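Long-range contact in phosphonate monoester hydrolase (Ruegeria pomeroyi, PDB 4UPK), which is a hydrolase of the sulfatase family, in the alkaline phosphatase clan: residues A460-D464 with L505-M509. Sequence-based numbering, arbitrary orientation.
Sequences AILRD and LSRQM
Met509 reaches from the helix to the backbone of the strand and ends between Ala460 and Leu462. Its chain runs extended through chi1 and chi2 and then bends at chi3 (-85°), which lays the methyl against two successive peptides of the strand. At the Ala460-Ile461 peptide, Met509 CE is 3.4 Å from Ala460 O. At the next one, Met509 CE is 3.7 Å from Leu462 N. The sulfur lies against the neighbouring methyl, with Met509 SD 3.7 Å from Ala460 CB.

Leu462, with CG anti to the backbone N (chi1 -171°), sends two methyls to different parts of the helix. Leu462 CD1 rests on the backbone, 3.8 Å from Met509 CA, and touches the aliphatic part of Gln508. Leu462 CD2 meets the end of another leucine, 3.9 Å from Leu505 CD2. That same Leu505 methyl packs against Asp464, with Leu505 CD2 3.6 Å from Asp464 CB, the two side chains crossing at about a right angle. The Asp464 carboxylate turns back to its own chain, where OD2 accepts a hydrogen bond from Phe467 N.

Strand 458-463 is an inner strand of a four-stranded antiparallel sheet, and helix 499-515 lies across one face of it, the two segment axes 9.3 Å apart at 114°. Arg463 points away from the helix and forms a salt bridge with Asp365. Met509 also packs on Leu510 of the second subunit, and Arg507 forms a salt bridge with Glu471 of that subunit.

With no hydrogen bond across, the contact rests on apolar side chains packed on each other and on both backbones, five of its seven touching residues being buried.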
ATOM      1  N   ALA A 460      30.152  14.311  10.822  1.00 13.19           N
ATOM      2  CA  ALA A 460      30.705  13.529   9.729  1.00 12.05           C
ATOM      3  C   ALA A 460      32.215  13.383   9.909  1.00 14.42           C
ATOM      4  O   ALA A 460      32.868  14.314  10.398  1.00 11.19           O
ATOM      5  CB  ALA A 460      30.377  14.169   8.400  1.00 12.37           C
ATOM      6  N   ILE A 461      32.740  12.168   9.598  1.00 12.43           N
ATOM      7  CA  ILE A 461      34.165  11.798   9.710  1.00 12.37           C
ATOM      8  C   ILE A 461      34.678  11.299   8.339  1.00 19.72           C
ATOM      9  O   ILE A 461      34.036  10.453   7.723  1.00 21.33           O
ATOM     10  CB  ILE A 461      34.399  10.726  10.829  1.00 14.14           C
ATOM     11  CG1 ILE A 461      33.800  11.151  12.212  1.00 13.16           C
ATOM     12  CG2 ILE A 461      35.887  10.328  10.947  1.00 13.76           C
ATOM     13  CD1 ILE A 461      33.229  10.042  13.039  1.00 10.66           C
ATOM     14  N   LEU A 462      35.827  11.817   7.874  1.00 16.00           N
ATOM     15  CA  LEU A 462      36.465  11.364   6.638  1.00 15.75           C
ATOM     16  C   LEU A 462      37.883  10.882   6.965  1.00 18.80           C
ATOM     17  O   LEU A 462      38.694  11.666   7.438  1.00 18.98           O
ATOM     18  CB  LEU A 462      36.465  12.449   5.521  1.00 15.01           C
ATOM     19  CG  LEU A 462      36.924  11.965   4.136  1.00 17.86           C
ATOM     20  CD1 LEU A 462      36.031  12.505   3.047  1.00 18.02           C
ATOM     21  CD2 LEU A 462      38.383  12.334   3.862  1.00 17.55           C
ATOM     22  N   ARG A 463      38.168   9.600   6.727  1.00 16.32           N
ATOM     23  CA  ARG A 463      39.472   9.001   7.011  1.00 16.30           C
ATOM     24  C   ARG A 463      40.255   8.859   5.740  1.00 23.84           C
ATOM     25  O   ARG A 463      39.984   7.981   4.931  1.00 24.41           O
ATOM     26  CB  ARG A 463      39.357   7.652   7.736  1.00 12.81           C
ATOM     27  CG  ARG A 463      38.636   7.743   9.074  1.00  9.43           C
ATOM     28  CD  ARG A 463      38.377   6.389   9.658  1.00 14.53           C
ATOM     29  NE  ARG A 463      37.368   6.472  10.711  1.00 22.18           N
ATOM     30  CZ  ARG A 463      36.065   6.301  10.516  1.00 30.70           C
ATOM     31  NH1 ARG A 463      35.601   5.991   9.310  1.00  6.71           N
ATOM     32  NH2 ARG A 463      35.215   6.428  11.529  1.00 22.54           N
ATOM     33  N   ASP A 464      41.210   9.754   5.559  1.00 21.17           N
ATOM     34  CA  ASP A 464      42.131   9.807   4.441  1.00 21.15           C
ATOM     35  C   ASP A 464      43.381   9.009   4.882  1.00 23.76           C
ATOM     36  O   ASP A 464      43.518   8.694   6.070  1.00 22.12           O
ATOM     37  CB  ASP A 464      42.404  11.310   4.173  1.00 22.85           C
ATOM     38  CG  ASP A 464      43.568  11.686   3.302  1.00 27.17           C
ATOM     39  OD1 ASP A 464      43.490  11.462   2.085  1.00 34.89           O
ATOM     40  OD2 ASP A 464      44.519  12.284   3.824  1.00 25.08           O
ATOM     41  N   LEU A 505      40.365  18.492   2.367  1.00 15.47           N
ATOM     42  CA  LEU A 505      39.622  17.362   2.946  1.00 16.08           C
ATOM     43  C   LEU A 505      38.134  17.649   3.097  1.00 19.54           C
ATOM     44  O   LEU A 505      37.316  16.752   2.881  1.00 20.36           O
ATOM     45  CB  LEU A 505      40.222  16.915   4.283  1.00 16.34           C
ATOM     46  CG  LEU A 505      41.565  16.216   4.189  1.00 21.45           C
ATOM     47  CD1 LEU A 505      42.301  16.377   5.448  1.00 20.90           C
ATOM     48  CD2 LEU A 505      41.405  14.752   3.830  1.00 22.96           C
ATOM     49  N   SER A 506      37.789  18.890   3.487  1.00 14.65           N
ATOM     50  CA  SER A 506      36.403  19.339   3.636  1.00 15.18           C
ATOM     51  C   SER A 506      35.677  19.377   2.265  1.00 19.54           C
ATOM     52  O   SER A 506      34.491  19.033   2.195  1.00 20.00           O
ATOM     53  CB  SER A 506      36.359  20.688   4.346  1.00 17.87           C
ATOM     54  OG  SER A 506      35.143  20.836   5.057  1.00 23.11           O
ATOM     55  N   ARG A 507      36.402  19.717   1.174  1.00 15.62           N
ATOM     56  CA  ARG A 507      35.817  19.689  -0.180  1.00 15.45           C
ATOM     57  C   ARG A 507      35.587  18.238  -0.592  1.00 18.66           C
ATOM     58  O   ARG A 507      34.538  17.914  -1.168  1.00 19.19           O
ATOM     59  CB  ARG A 507      36.672  20.453  -1.207  1.00 11.27           C
ATOM     60  CG  ARG A 507      36.102  20.467  -2.648  1.00  8.67           C
ATOM     61  CD  ARG A 507      36.296  21.784  -3.398  1.00  6.32           C
ATOM     62  NE  ARG A 507      37.422  22.554  -2.890  1.00 16.28           N
ATOM     63  CZ  ARG A 507      37.324  23.760  -2.362  1.00 21.61           C
ATOM     64  NH1 ARG A 507      36.156  24.385  -2.333  1.00  9.84           N
ATOM     65  NH2 ARG A 507      38.394  24.358  -1.862  1.00 18.49           N
ATOM     66  N   GLN A 508      36.540  17.365  -0.234  1.00 13.43           N
ATOM     67  CA  GLN A 508      36.445  15.921  -0.444  1.00 13.00           C
ATOM     68  C   GLN A 508      35.229  15.355   0.326  1.00 14.56           C
ATOM     69  O   GLN A 508      34.504  14.522  -0.212  1.00 16.44           O
ATOM     70  CB  GLN A 508      37.755  15.246  -0.003  1.00 14.58           C
ATOM     71  CG  GLN A 508      37.868  13.785  -0.389  1.00 33.47           C
ATOM     72  CD  GLN A 508      39.296  13.336  -0.504  1.00 51.32           C
ATOM     73  OE1 GLN A 508      40.193  13.820   0.205  1.00 47.06           O
ATOM     74  NE2 GLN A 508      39.523  12.386  -1.400  1.00 42.09           N
ATOM     75  N   MET A 509      34.985  15.848   1.554  1.00 10.37           N
ATOM     76  CA  MET A 509      33.820  15.476   2.375  1.00 11.13           C
ATOM     77  C   MET A 509      32.519  15.997   1.770  1.00 15.93           C
ATOM     78  O   MET A 509      31.519  15.272   1.771  1.00 16.13           O
ATOM     79  CB  MET A 509      33.976  15.956   3.829  1.00 13.06           C
ATOM     80  CG  MET A 509      32.818  15.527   4.717  1.00 15.95           C
ATOM     81  SD  MET A 509      32.871  16.132   6.415  1.00 18.28           S
ATOM     82  CE  MET A 509      33.915  14.851   7.163  1.00 12.79           C
TER